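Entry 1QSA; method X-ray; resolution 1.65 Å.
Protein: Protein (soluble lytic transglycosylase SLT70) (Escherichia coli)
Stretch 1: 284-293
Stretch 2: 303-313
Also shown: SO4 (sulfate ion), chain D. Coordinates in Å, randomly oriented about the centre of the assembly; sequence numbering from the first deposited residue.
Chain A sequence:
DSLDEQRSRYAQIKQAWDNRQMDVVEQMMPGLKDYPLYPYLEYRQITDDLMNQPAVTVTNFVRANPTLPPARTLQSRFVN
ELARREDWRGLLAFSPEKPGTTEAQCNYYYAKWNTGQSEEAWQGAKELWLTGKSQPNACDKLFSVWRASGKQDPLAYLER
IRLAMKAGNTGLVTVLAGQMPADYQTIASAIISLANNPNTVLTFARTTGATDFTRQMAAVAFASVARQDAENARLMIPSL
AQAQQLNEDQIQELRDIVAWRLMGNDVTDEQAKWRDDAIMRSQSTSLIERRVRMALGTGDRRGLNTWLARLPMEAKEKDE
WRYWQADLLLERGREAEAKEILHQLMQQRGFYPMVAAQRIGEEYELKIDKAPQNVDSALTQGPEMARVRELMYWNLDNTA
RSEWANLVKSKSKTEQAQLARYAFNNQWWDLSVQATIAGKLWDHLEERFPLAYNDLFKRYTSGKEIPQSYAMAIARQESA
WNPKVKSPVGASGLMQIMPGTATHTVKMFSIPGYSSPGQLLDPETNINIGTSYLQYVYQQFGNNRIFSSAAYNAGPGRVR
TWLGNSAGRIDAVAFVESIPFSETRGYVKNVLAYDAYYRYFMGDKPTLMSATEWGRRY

Stretch 1, residues 284-293: STSLIERRVR
Stretch 2, residues 303-313: GLNTWLARLPM

Two nearly antiparallel helices, and the turn that follows the second, pack through apolar side chains and one arginine-tryptophan CH-pi contact, with no hydrogen bond between them. Helix 285-293 and helix 303-310 run at 165° with axes 8.8 Å apart at closest approach. I288 CA lies 6.4 Å from L311 CA. The contact buries 526 Å² between the two stretches, both sides summed.

Helical phi/psi values near -63/-40 hold through 285-293. Residues 303-308 are helical too, with phi -60 to -73 and psi -34 to -53. L311 (-66/141) and P312 (-68/156) are extended and carry the chain off the second helix.

I288, V292, L304, W307, L308 and L311 are buried, and their aliphatic side chains fill space between the stretches. V292 (chi1 t) is short and beta-branched, which suits a place where its CA is 5.4 Å from W307 CA. Its CG2 is 3.6 Å from W307 O and 3.8 Å from W307 CB. Its CG1 is 3.9 Å from L304 CD1 and 3.8 Å from L308 CD2. L304 is t, p. The CA-to-CB bond of L308 points away, but its end comes nearer; chi1 -120° and chi2 -126° lie between wells.

I288 (m, t) points toward the second stretch. Its CG2 meets L311 CD2 at 3.6 Å, and its CD1 reaches R310 O at 3.7 Å. L311 (m, t) also places CD2 3.5 Å from E289 CG, an aliphatic part of that acid. T285 (m) sets OG1 3.2 Å from P312 CG, on a C-gamma endo ring.

R291 (t, p, t, chi4 86°), also buried, lays its methylene CG over the W307 ring (m, chi2 108°), 3.5 Å from the five-membered ring centroid and 14° off its normal. W307 NE1 lies over one guanidinium face, 3.3 Å from R291 CZ. R291 NE and NH2 are hydrogen-bonded elsewhere in the structure.

S284 (t) caps the first helix: L287 N donates to S284 OG at 3.2 Å.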

# COMPACT_ATOMS: atom_id res chain seq x y z
N SER A 284 14.28 6.82 19.61
CA SER A 284 13.66 6.47 18.34
C SER A 284 14.51 5.58 17.45
O SER A 284 15.53 6.02 16.90
CB SER A 284 13.28 7.74 17.58
OG SER A 284 12.75 7.44 16.30
N THR A 285 14.07 4.34 17.27
CA THR A 285 14.76 3.39 16.41
C THR A 285 14.82 3.88 14.96
O THR A 285 15.88 3.84 14.32
CB THR A 285 14.08 2.02 16.44
OG1 THR A 285 14.27 1.44 17.73
CG2 THR A 285 14.67 1.09 15.38
N SER A 286 13.70 4.36 14.43
CA SER A 286 13.68 4.82 13.04
C SER A 286 14.61 6.01 12.80
O SER A 286 15.24 6.08 11.76
CB SER A 286 12.24 5.13 12.59
OG SER A 286 11.67 6.14 13.40
N LEU A 287 14.73 6.91 13.78
CA LEU A 287 15.63 8.06 13.65
C LEU A 287 17.10 7.61 13.62
O LEU A 287 17.88 8.09 12.79
CB LEU A 287 15.40 9.05 14.79
CG LEU A 287 16.29 10.31 14.82
CD1 LEU A 287 16.17 11.11 13.51
CD2 LEU A 287 15.89 11.15 16.02
N ILE A 288 17.46 6.69 14.51
CA ILE A 288 18.82 6.16 14.55
C ILE A 288 19.12 5.44 13.24
O ILE A 288 20.21 5.59 12.69
CB ILE A 288 19.02 5.20 15.76
CG1 ILE A 288 18.80 5.97 17.07
CG2 ILE A 288 20.42 4.58 15.72
CD1 ILE A 288 18.54 5.09 18.30
N GLU A 289 18.15 4.68 12.72
CA GLU A 289 18.34 3.99 11.44
C GLU A 289 18.56 4.98 10.30
O GLU A 289 19.37 4.73 9.39
CB GLU A 289 17.14 3.09 11.13
CG GLU A 289 17.10 1.83 12.01
CD GLU A 289 15.87 0.99 11.77
OE1 GLU A 289 14.76 1.55 11.61
OE2 GLU A 289 16.00 -0.25 11.74
N ARG A 290 17.82 6.09 10.33
CA ARG A 290 18.00 7.11 9.29
C ARG A 290 19.43 7.68 9.37
O ARG A 290 20.06 7.93 8.33
CB ARG A 290 16.97 8.25 9.42
CG ARG A 290 17.11 9.35 8.35
CD ARG A 290 16.97 8.81 6.92
NE ARG A 290 17.22 9.83 5.89
CZ ARG A 290 18.41 10.06 5.33
NH1 ARG A 290 19.46 9.34 5.68
NH2 ARG A 290 18.54 11.01 4.40
N ARG A 291 19.95 7.82 10.59
CA ARG A 291 21.31 8.33 10.80
C ARG A 291 22.35 7.31 10.30
O ARG A 291 23.40 7.69 9.78
CB ARG A 291 21.54 8.67 12.27
CG ARG A 291 22.88 9.35 12.54
CD ARG A 291 23.08 10.57 11.65
NE ARG A 291 24.38 11.22 11.87
CZ ARG A 291 25.50 10.87 11.25
NH1 ARG A 291 25.52 9.83 10.41
NH2 ARG A 291 26.63 11.54 11.51
N VAL A 292 22.06 6.02 10.50
CA VAL A 292 22.94 4.95 10.00
C VAL A 292 22.97 5.04 8.47
O VAL A 292 24.03 4.90 7.84
CB VAL A 292 22.40 3.53 10.40
CG1 VAL A 292 23.13 2.44 9.64
CG2 VAL A 292 22.55 3.32 11.92
N ARG A 293 21.81 5.28 7.87
CA ARG A 293 21.74 5.39 6.41
C ARG A 293 22.52 6.59 5.90
O ARG A 293 23.12 6.51 4.82
CB ARG A 293 20.28 5.40 5.93
CG ARG A 293 19.61 4.03 6.10
CD ARG A 293 18.25 3.92 5.42
NE ARG A 293 17.78 2.53 5.51
CZ ARG A 293 16.97 2.06 6.47
NH1 ARG A 293 16.41 2.88 7.35
NH2 ARG A 293 16.63 0.78 6.48
N GLY A 303 31.43 6.64 11.29
CA GLY A 303 30.04 6.93 11.56
C GLY A 303 29.18 5.68 11.53
O GLY A 303 28.29 5.51 12.35
N LEU A 304 29.46 4.78 10.59
CA LEU A 304 28.70 3.55 10.50
C LEU A 304 28.90 2.75 11.78
O LEU A 304 27.95 2.22 12.34
CB LEU A 304 29.15 2.73 9.29
CG LEU A 304 28.45 1.37 9.15
CD1 LEU A 304 26.93 1.58 9.01
CD2 LEU A 304 29.02 0.60 7.96
N ASN A 305 30.15 2.66 12.23
CA ASN A 305 30.47 1.92 13.45
C ASN A 305 29.74 2.54 14.64
O ASN A 305 29.06 1.85 15.39
CB ASN A 305 31.99 1.91 13.70
CG ASN A 305 32.37 1.08 14.92
OD1 ASN A 305 32.83 1.61 15.94
ND2 ASN A 305 32.18 -0.23 14.83
N THR A 306 29.84 3.86 14.77
CA THR A 306 29.20 4.58 15.87
C THR A 306 27.68 4.43 15.92
O THR A 306 27.11 4.06 16.95
CB THR A 306 29.51 6.09 15.78
OG1 THR A 306 30.92 6.29 15.95
CG2 THR A 306 28.74 6.88 16.86
N TRP A 307 27.04 4.70 14.79
CA TRP A 307 25.58 4.64 14.72
C TRP A 307 24.95 3.25 14.71
O TRP A 307 23.87 3.06 15.28
CB TRP A 307 25.10 5.54 13.57
CG TRP A 307 25.44 6.99 13.85
CD1 TRP A 307 26.39 7.74 13.22
CD2 TRP A 307 24.88 7.83 14.87
NE1 TRP A 307 26.47 8.99 13.79
CE2 TRP A 307 25.55 9.07 14.80
CE3 TRP A 307 23.87 7.66 15.84
CZ2 TRP A 307 25.25 10.14 15.66
CZ3 TRP A 307 23.57 8.71 16.69
CH2 TRP A 307 24.26 9.94 16.60
N LEU A 308 25.61 2.26 14.11
CA LEU A 308 25.07 0.90 14.12
C LEU A 308 25.01 0.40 15.57
O LEU A 308 24.09 -0.31 15.96
CB LEU A 308 25.96 -0.05 13.33
CG LEU A 308 25.46 -0.82 12.10
CD1 LEU A 308 25.75 -2.29 12.30
CD2 LEU A 308 23.99 -0.58 11.78
N ALA A 309 26.00 0.81 16.36
CA ALA A 309 26.07 0.42 17.77
C ALA A 309 24.99 1.09 18.63
O ALA A 309 24.67 0.60 19.71
CB ALA A 309 27.47 0.71 18.33
N ARG A 310 24.46 2.23 18.17
CA ARG A 310 23.41 2.94 18.91
C ARG A 310 22.02 2.33 18.72
O ARG A 310 21.08 2.68 19.44
CB ARG A 310 23.36 4.43 18.52
CG ARG A 310 24.65 5.20 18.74
CD ARG A 310 25.02 5.27 20.20
NE ARG A 310 24.04 6.03 20.98
CZ ARG A 310 24.17 6.27 22.28
NH1 ARG A 310 25.22 5.81 22.95
NH2 ARG A 310 23.24 6.98 22.92
N LEU A 311 21.88 1.45 17.74
CA LEU A 311 20.60 0.79 17.50
C LEU A 311 20.24 -0.12 18.67
O LEU A 311 21.12 -0.72 19.28
CB LEU A 311 20.68 -0.09 16.25
CG LEU A 311 20.73 0.63 14.91
CD1 LEU A 311 21.12 -0.35 13.82
CD2 LEU A 311 19.37 1.26 14.63
N PRO A 312 18.95 -0.15 19.05
CA PRO A 312 18.62 -1.04 20.16
C PRO A 312 18.80 -2.48 19.68
O PRO A 312 18.78 -2.76 18.47
CB PRO A 312 17.15 -0.71 20.46
CG PRO A 312 16.64 -0.13 19.20
CD PRO A 312 17.80 0.68 18.66
N MET A 313 19.03 -3.38 20.62
CA MET A 313 19.26 -4.80 20.33
C MET A 313 18.25 -5.37 19.33
O MET A 313 18.63 -6.07 18.39
CB MET A 313 19.20 -5.57 21.66
CG MET A 313 19.43 -7.05 21.55
SD MET A 313 18.97 -7.84 23.13
CE MET A 313 17.19 -7.90 22.94
S SO4 D . 10.35 4.66 16.66
O1 SO4 D . 10.94 4.18 15.41
O2 SO4 D . 11.07 4.04 17.80
O3 SO4 D . 10.43 6.13 16.75
O4 SO4 D . 8.93 4.27 16.71